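Local coordinates for urea carboxylase (Thermus thermophilus, PDB 3OPF), which probably binds ATP and acts as a hydrolase, and carries two carboxyltransferase-type regions of the cyclophilin-like clan, its exact reaction being unsettled, at residues 271-276 with 331-336; 405-410 with 428-433. All coordinates share one frame; numbering follows the deposited sequence.

Interaction 1 (271-276 with 331-336); sequences APLLEF and RGYLAV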
ATOM      1  N   ALA A 271     -17.641  -1.427  -6.864  1.00 35.24           N
ATOM      2  CA  ALA A 271     -18.518  -1.653  -5.711  1.00 32.69           C
ATOM      3  C   ALA A 271     -17.825  -2.667  -4.796  1.00 31.00           C
ATOM      4  O   ALA A 271     -17.149  -3.565  -5.291  1.00 30.43           O
ATOM      5  CB  ALA A 271     -19.870  -2.175  -6.151  1.00 31.80           C
ATOM      6  N   PRO A 272     -17.967  -2.520  -3.466  1.00 29.78           N
ATOM      7  CA  PRO A 272     -17.239  -3.442  -2.582  1.00 27.94           C
ATOM      8  C   PRO A 272     -17.629  -4.917  -2.786  1.00 27.93           C
ATOM      9  O   PRO A 272     -18.807  -5.234  -2.880  1.00 28.50           O
ATOM     10  CB  PRO A 272     -17.614  -2.960  -1.177  1.00 28.38           C
ATOM     11  CG  PRO A 272     -18.045  -1.534  -1.353  1.00 29.21           C
ATOM     12  CD  PRO A 272     -18.695  -1.488  -2.705  1.00 31.74           C
ATOM     13  N   LEU A 273     -16.623  -5.785  -2.875  1.00 26.68           N
ATOM     14  CA  LEU A 273     -16.812  -7.217  -3.064  1.00 27.65           C
ATOM     15  C   LEU A 273     -15.721  -7.973  -2.302  1.00 27.17           C
ATOM     16  O   LEU A 273     -14.774  -7.359  -1.775  1.00 27.09           O
ATOM     17  CB  LEU A 273     -16.816  -7.582  -4.562  1.00 27.15           C
ATOM     18  CG  LEU A 273     -15.577  -7.305  -5.425  1.00 30.38           C
ATOM     19  CD1 LEU A 273     -14.330  -7.884  -4.808  1.00 36.37           C
ATOM     20  CD2 LEU A 273     -15.786  -7.887  -6.834  1.00 32.99           C
ATOM     21  N   LEU A 274     -15.868  -9.291  -2.240  1.00 26.31           N
ATOM     22  CA  LEU A 274     -14.942 -10.149  -1.507  0.50 26.19           C
ATOM     23  C   LEU A 274     -13.811 -10.647  -2.403  1.00 26.77           C
ATOM     24  O   LEU A 274     -14.062 -11.188  -3.477  1.00 28.14           O
ATOM     25  CB  LEU A 274     -15.700 -11.338  -0.918  0.50 25.80           C
ATOM     26  CG  LEU A 274     -14.989 -12.134   0.174  0.50 27.56           C
ATOM     27  CD1 LEU A 274     -14.562 -11.215   1.299  0.50 26.09           C
ATOM     28  CD2 LEU A 274     -15.887 -13.257   0.688  0.50 22.47           C
ATOM     29  N   GLU A 275     -12.573 -10.459  -1.952  1.00 26.09           N
ATOM     30  CA  GLU A 275     -11.407 -11.098  -2.568  1.00 26.91           C
ATOM     31  C   GLU A 275     -10.922 -12.197  -1.622  1.00 26.56           C
ATOM     32  O   GLU A 275     -10.842 -11.983  -0.409  1.00 27.00           O
ATOM     33  CB  GLU A 275     -10.282 -10.091  -2.805  1.00 24.92           C
ATOM     34  CG  GLU A 275      -9.005 -10.715  -3.356  1.00 28.46           C
ATOM     35  CD  GLU A 275      -7.841  -9.752  -3.374  1.00 28.11           C
ATOM     36  OE1 GLU A 275      -7.014  -9.822  -2.444  1.00 29.57           O
ATOM     37  OE2 GLU A 275      -7.747  -8.926  -4.312  1.00 30.54           O
ATOM     38  N   PHE A 276     -10.603 -13.364  -2.178  1.00 27.17           N
ATOM     39  CA  PHE A 276     -10.008 -14.470  -1.413  1.00 28.09           C
ATOM     40  C   PHE A 276      -8.930 -15.171  -2.218  1.00 27.66           C
ATOM     41  O   PHE A 276      -8.929 -15.110  -3.448  1.00 27.25           O
ATOM     42  CB  PHE A 276     -11.074 -15.479  -0.969  1.00 27.79           C
ATOM     43  CG  PHE A 276     -12.005 -15.903  -2.062  1.00 30.14           C
ATOM     44  CD1 PHE A 276     -11.745 -17.037  -2.822  1.00 33.16           C
ATOM     45  CD2 PHE A 276     -13.152 -15.161  -2.338  1.00 32.37           C
ATOM     46  CE1 PHE A 276     -12.610 -17.429  -3.831  1.00 32.62           C
ATOM     47  CE2 PHE A 276     -14.018 -15.544  -3.348  1.00 33.98           C
ATOM     48  CZ  PHE A 276     -13.747 -16.675  -4.097  1.00 34.70           C
ATOM     49  N   ARG A 331      -6.449 -16.540  -6.852  1.00 29.77           N
ATOM     50  CA  ARG A 331      -7.216 -15.424  -6.308  1.00 28.95           C
ATOM     51  C   ARG A 331      -8.565 -15.264  -7.007  1.00 27.63           C
ATOM     52  O   ARG A 331      -8.636 -15.047  -8.229  1.00 27.16           O
ATOM     53  CB  ARG A 331      -6.392 -14.137  -6.421  1.00 29.39           C
ATOM     54  CG  ARG A 331      -6.850 -12.997  -5.522  1.00 31.35           C
ATOM     55  CD  ARG A 331      -5.834 -11.841  -5.535  1.00 30.93           C
ATOM     56  NE  ARG A 331      -4.503 -12.341  -5.212  1.00 33.59           N
ATOM     57  CZ  ARG A 331      -4.020 -12.488  -3.983  1.00 35.65           C
ATOM     58  NH1 ARG A 331      -4.724 -12.116  -2.919  1.00 31.00           N
ATOM     59  NH2 ARG A 331      -2.807 -13.000  -3.820  1.00 34.74           N
ATOM     60  N   GLY A 332      -9.625 -15.356  -6.212  1.00 26.84           N
ATOM     61  CA  GLY A 332     -10.997 -15.247  -6.696  1.00 28.08           C
ATOM     62  C   GLY A 332     -11.744 -14.074  -6.087  1.00 28.50           C
ATOM     63  O   GLY A 332     -11.303 -13.494  -5.090  1.00 28.84           O
ATOM     64  N   TYR A 333     -12.884 -13.748  -6.699  1.00 28.11           N
ATOM     65  CA  TYR A 333     -13.719 -12.606  -6.326  1.00 27.30           C
ATOM     66  C   TYR A 333     -15.199 -13.011  -6.284  1.00 28.14           C
ATOM     67  O   TYR A 333     -15.698 -13.657  -7.207  1.00 29.24           O
ATOM     68  CB  TYR A 333     -13.496 -11.468  -7.315  1.00 25.48           C
ATOM     69  CG  TYR A 333     -12.081 -10.939  -7.250  1.00 26.27           C
ATOM     70  CD1 TYR A 333     -11.088 -11.444  -8.075  1.00 29.80           C
ATOM     71  CD2 TYR A 333     -11.729  -9.955  -6.331  1.00 26.95           C
ATOM     72  CE1 TYR A 333      -9.778 -10.976  -7.996  1.00 27.75           C
ATOM     73  CE2 TYR A 333     -10.432  -9.471  -6.256  1.00 25.21           C
ATOM     74  CZ  TYR A 333      -9.456  -9.985  -7.082  1.00 28.57           C
ATOM     75  OH  TYR A 333      -8.171  -9.493  -6.980  1.00 22.37           O
ATOM     76  N   LEU A 334     -15.868 -12.677  -5.188  1.00 27.88           N
ATOM     77  CA  LEU A 334     -17.305 -12.874  -5.050  1.00 27.00           C
ATOM     78  C   LEU A 334     -17.984 -11.507  -4.956  1.00 27.43           C
ATOM     79  O   LEU A 334     -17.756 -10.755  -3.999  1.00 25.91           O
ATOM     80  CB  LEU A 334     -17.616 -13.710  -3.814  1.00 27.88           C
ATOM     81  CG  LEU A 334     -19.089 -14.078  -3.599  1.00 27.67           C
ATOM     82  CD1 LEU A 334     -19.555 -15.050  -4.671  1.00 26.85           C
ATOM     83  CD2 LEU A 334     -19.285 -14.665  -2.220  1.00 28.17           C
ATOM     84  N   ALA A 335     -18.786 -11.175  -5.965  1.00 27.20           N
ATOM     85  CA  ALA A 335     -19.616  -9.966  -5.940  1.00 28.45           C
ATOM     86  C   ALA A 335     -21.062 -10.343  -5.624  1.00 28.46           C
ATOM     87  O   ALA A 335     -21.488 -11.459  -5.915  1.00 30.09           O
ATOM     88  CB  ALA A 335     -19.541  -9.250  -7.274  1.00 26.43           C
ATOM     89  N   VAL A 336     -21.810  -9.421  -5.026  1.00 29.22           N
ATOM     90  CA  VAL A 336     -23.254  -9.599  -4.842  1.00 29.15           C
ATOM     91  C   VAL A 336     -24.034  -8.413  -5.401  1.00 28.28           C
ATOM     92  O   VAL A 336     -23.589  -7.264  -5.310  1.00 29.15           O
ATOM     93  CB  VAL A 336     -23.636  -9.867  -3.359  1.00 29.70           C
ATOM     94  CG1 VAL A 336     -22.987 -11.150  -2.887  1.00 32.54           C
ATOM     95  CG2 VAL A 336     -23.255  -8.692  -2.461  1.00 29.55           C
TER
HETATM   96  O   HOH W   1     -20.228  -6.844  -4.931  1.00 20.37           O

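Interaction 2 (405-410 with 428-433); sequences FRALCS and PEVPGG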
ATOM      1  N   PHE A 405      18.380  -4.344 -16.762  1.00 42.16           N
ATOM      2  CA  PHE A 405      17.361  -4.679 -17.759  1.00 43.52           C
ATOM      3  C   PHE A 405      17.729  -5.953 -18.518  1.00 44.14           C
ATOM      4  O   PHE A 405      16.891  -6.833 -18.704  1.00 43.91           O
ATOM      5  CB  PHE A 405      17.172  -3.513 -18.737  1.00 46.24           C
ATOM      6  CG  PHE A 405      15.738  -3.188 -19.021  1.00 45.49           C
ATOM      7  CD1 PHE A 405      15.196  -3.395 -20.281  1.00 48.68           C
ATOM      8  CD2 PHE A 405      14.931  -2.666 -18.025  1.00 42.49           C
ATOM      9  CE1 PHE A 405      13.871  -3.085 -20.533  1.00 50.68           C
ATOM     10  CE2 PHE A 405      13.612  -2.358 -18.272  1.00 45.70           C
ATOM     11  CZ  PHE A 405      13.079  -2.569 -19.526  1.00 44.63           C
ATOM     12  N   ARG A 406      18.985  -6.040 -18.948  1.00 45.23           N
ATOM     13  CA  ARG A 406      19.507  -7.241 -19.600  1.00 46.24           C
ATOM     14  C   ARG A 406      19.427  -8.464 -18.691  1.00 45.05           C
ATOM     15  O   ARG A 406      19.030  -9.543 -19.133  1.00 45.00           O
ATOM     16  CB  ARG A 406      20.957  -7.033 -20.063  1.00 48.58           C
ATOM     17  CG  ARG A 406      21.083  -6.577 -21.505  1.00 53.33           C
ATOM     18  CD  ARG A 406      22.538  -6.541 -21.981  1.00 60.23           C
ATOM     19  NE  ARG A 406      23.219  -5.304 -21.588  1.00 66.44           N
ATOM     20  CZ  ARG A 406      23.993  -5.145 -20.510  1.00 69.45           C
ATOM     21  NH1 ARG A 406      24.547  -3.961 -20.273  1.00 68.26           N
ATOM     22  NH2 ARG A 406      24.225  -6.149 -19.666  1.00 72.18           N
ATOM     23  N   ALA A 407      19.811  -8.293 -17.429  1.00 43.10           N
ATOM     24  CA  ALA A 407      19.766  -9.388 -16.465  1.00 42.36           C
ATOM     25  C   ALA A 407      18.332  -9.892 -16.294  1.00 40.70           C
ATOM     26  O   ALA A 407      18.085 -11.096 -16.364  1.00 40.63           O
ATOM     27  CB  ALA A 407      20.340  -8.942 -15.128  1.00 43.72           C
ATOM     28  N   LEU A 408      17.388  -8.968 -16.108  1.00 39.37           N
ATOM     29  CA  LEU A 408      15.965  -9.322 -15.970  1.00 37.93           C
ATOM     30  C   LEU A 408      15.417 -10.110 -17.176  1.00 38.43           C
ATOM     31  O   LEU A 408      14.618 -11.037 -17.006  1.00 35.62           O
ATOM     32  CB  LEU A 408      15.114  -8.069 -15.721  1.00 36.06           C
ATOM     33  CG  LEU A 408      15.281  -7.406 -14.347  1.00 35.25           C
ATOM     34  CD1 LEU A 408      14.667  -6.011 -14.332  1.00 31.19           C
ATOM     35  CD2 LEU A 408      14.682  -8.256 -13.233  1.00 32.09           C
ATOM     36  N   CYS A 409      15.864  -9.765 -18.384  1.00 40.18           N
ATOM     37  CA  CYS A 409      15.413 -10.456 -19.601  1.00 41.22           C
ATOM     38  C   CYS A 409      16.329 -11.614 -20.027  1.00 42.65           C
ATOM     39  O   CYS A 409      16.167 -12.161 -21.126  1.00 44.68           O
ATOM     40  CB  CYS A 409      15.278  -9.450 -20.755  1.00 42.33           C
ATOM     41  SG  CYS A 409      14.094  -8.104 -20.467  1.00 45.82           S
ATOM     42  N   SER A 410      17.277 -11.997 -19.174  1.00 41.89           N
ATOM     43  CA  SER A 410      18.330 -12.950 -19.566  1.00 42.75           C
ATOM     44  C   SER A 410      17.913 -14.418 -19.470  1.00 42.71           C
ATOM     45  O   SER A 410      18.485 -15.269 -20.148  1.00 42.02           O
ATOM     46  CB  SER A 410      19.605 -12.725 -18.742  1.00 43.53           C
ATOM     47  OG  SER A 410      19.440 -13.113 -17.386  1.00 42.23           O
ATOM     48  N   PRO A 428      18.356 -15.192 -12.280  1.00 37.18           N
ATOM     49  CA  PRO A 428      19.658 -14.567 -12.519  1.00 39.88           C
ATOM     50  C   PRO A 428      19.892 -13.347 -11.632  1.00 39.80           C
ATOM     51  O   PRO A 428      18.949 -12.611 -11.310  1.00 38.14           O
ATOM     52  CB  PRO A 428      19.587 -14.153 -13.993  1.00 41.37           C
ATOM     53  CG  PRO A 428      18.605 -15.074 -14.597  1.00 39.93           C
ATOM     54  CD  PRO A 428      17.598 -15.379 -13.526  1.00 36.81           C
ATOM     55  N   GLU A 429      21.141 -13.145 -11.234  1.00 41.34           N
ATOM     56  CA  GLU A 429      21.515 -11.985 -10.435  1.00 43.08           C
ATOM     57  C   GLU A 429      21.173 -10.711 -11.199  1.00 41.68           C
ATOM     58  O   GLU A 429      21.446 -10.610 -12.400  1.00 41.40           O
ATOM     59  CB  GLU A 429      23.012 -12.016 -10.119  1.00 45.86           C
ATOM     60  CG  GLU A 429      23.469 -10.950  -9.125  1.00 53.09           C
ATOM     61  CD  GLU A 429      24.947 -11.055  -8.785  1.00 60.51           C
ATOM     62  OE1 GLU A 429      25.655 -11.891  -9.390  1.00 66.26           O
ATOM     63  OE2 GLU A 429      25.405 -10.293  -7.908  1.00 68.12           O
ATOM     64  N   VAL A 430      20.559  -9.754 -10.508  1.00 38.25           N
ATOM     65  CA  VAL A 430      20.244  -8.454 -11.099  1.00 37.87           C
ATOM     66  C   VAL A 430      20.853  -7.357 -10.225  1.00 38.27           C
ATOM     67  O   VAL A 430      20.568  -7.306  -9.029  1.00 38.87           O
ATOM     68  CB  VAL A 430      18.718  -8.236 -11.217  1.00 35.89           C
ATOM     69  CG1 VAL A 430      18.416  -6.889 -11.868  1.00 34.50           C
ATOM     70  CG2 VAL A 430      18.073  -9.367 -12.003  1.00 35.90           C
ATOM     71  N   PRO A 431      21.706  -6.491 -10.811  1.00 38.51           N
ATOM     72  CA  PRO A 431      22.284  -5.395 -10.027  1.00 39.28           C
ATOM     73  C   PRO A 431      21.230  -4.413  -9.519  1.00 38.10           C
ATOM     74  O   PRO A 431      20.286  -4.084 -10.242  1.00 37.58           O
ATOM     75  CB  PRO A 431      23.250  -4.703 -11.004  1.00 42.05           C
ATOM     76  CG  PRO A 431      22.953  -5.249 -12.348  1.00 43.38           C
ATOM     77  CD  PRO A 431      22.246  -6.550 -12.181  1.00 39.82           C
ATOM     78  N   GLY A 432      21.392  -3.975  -8.275  1.00 37.57           N
ATOM     79  CA  GLY A 432      20.435  -3.090  -7.631  1.00 36.90           C
ATOM     80  C   GLY A 432      21.125  -1.891  -7.023  1.00 36.73           C
ATOM     81  O   GLY A 432      22.267  -1.576  -7.361  1.00 36.53           O
ATOM     82  N   GLY A 433      20.432  -1.228  -6.106  1.00 35.03           N
ATOM     83  CA  GLY A 433      20.957  -0.024  -5.477  1.00 34.62           C
ATOM     84  C   GLY A 433      20.075   0.443  -4.337  1.00 33.17           C
ATOM     85  O   GLY A 433      18.989  -0.098  -4.116  1.00 30.64           O
TER

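Interaction 1 (271-276 with 331-336)
Glu275 and Tyr333 face each other as a non-hydrogen-bonded antiparallel pair, and their side chains run alongside one another in the same direction. The phenol OH gives its proton to Glu275 OE2 at 2.8 Å, reaching that oxygen on its anti side but 34° out of the carboxylate plane, with the carboxylate turned 77° against the ring. The other oxygen, OE1, forms a long salt bridge of 3.3 Å to Arg331 NH1, which comes from above the carboxylate plane. With CG trans to the backbone N (chi1 176°) and an extended chain beyond, Glu275 carries its carboxylate out to both partners. Leu253 N also bonds OE2 and Arg420 pairs with OE1, while Gly481 O holds Arg331 NE and Asp254 N bonds the phenol oxygen. Shortening Glu275 to an alanine is likely to leave the Tyr333 hydroxyl without its acceptor and to take from Arg331 and Arg420 the carboxylate they share.

On the other face of the sheet the Phe276 ring lies over Gly332, whose CA sits 4.2 Å from the ring centroid in a CH-pi contact; a CB at Gly332 would run into the ring. Paired backbone bonds frame these side chains, Leu274 N to Leu334 O (3.0 Å) and Leu334 N to Leu274 O (2.9 Å) at one end, Phe276 with Gly332 at the other. Beside the start of one strand and the end of the other, water 1 lies between Pro272 O and Val336 N.

Strands 273-277 and 331-336 are inner neighbours in an antiparallel sheet, flanked by 233-235 and 289-295. Helix 255-264 covers the Tyr333 face, and Leu283 of strand 282-285 meets Leu274 and Leu334 on the other.

Interaction 2 (405-410 with 428-433)
Pro428 opens the contact by laying its ring beside Ser410, CG standing 3.5 Å from Ser410 OG. That hydroxyl is already committed: it donates to Ala407 O at 2.6 Å, in the carbonyl plane and on a lone pair, and toward Pro428 it meets the ring carbons CB and CG. OG lies between the backbone N and the carbonyl carbon (chi1 70°), which folds it back over the end of the helix. Ala407 O also accepts from Ser410 N, and the two bonds together tie the turn after the helix to its last residues.

At Glu429 the backbone does the touching, for the side chain leaves the helix behind. Its carbonyl O comes within 3.4 Å of Ala407 CB, a close approach that the small methyl allows.

Val430 follows with its side chain directed at the helix, and it reaches two residues there. CG2 rests 3.9 Å from Ala407 CB and 3.8 Å from Leu408 CD2, while CG1 lies near Leu408 CG; the valine and leucine side chains cross at roughly a right angle. Because Val430 CG2 is anti to the carbonyl carbon, this one methyl serves both partners. Leu408 starts out away from the loop, yet its branch swings back far enough to meet the valine. Pro431 adds a looser touch, its CD 4.2 Å from Ala407 CB.

Helix 402-408 thus packs through its last turn on the loop that joins strands 422-426 and 434-435. Phe413 of strand 413-418 lies against both Pro428 and Val430, and Leu408 continues inward to Leu394 of strand 390-396 and Ala470 of strand 467-472.

In the fold
Interaction 1 and interaction 2 both belong to the carboxyltransferase subdomain A and B region, but to different parts of the fold, one inside a sheet and the other at a helix end and a loop, in series along the chain. Their centres are 36 Å apart and their nearest atoms about 20 Å, so neither touches the other. They illustrate two ways of joining distant sequence: strand against strand in 271-276 with 331-336, where a fully buried ladder carries a charged cluster, and helix end against loop in 405-410 with 428-433, where apolar contacts dominate at a partly exposed edge. Arg420, which shares the carboxylate of interaction 1, lies in sequence between the two segments of interaction 2. Neither contact includes a bound ligand.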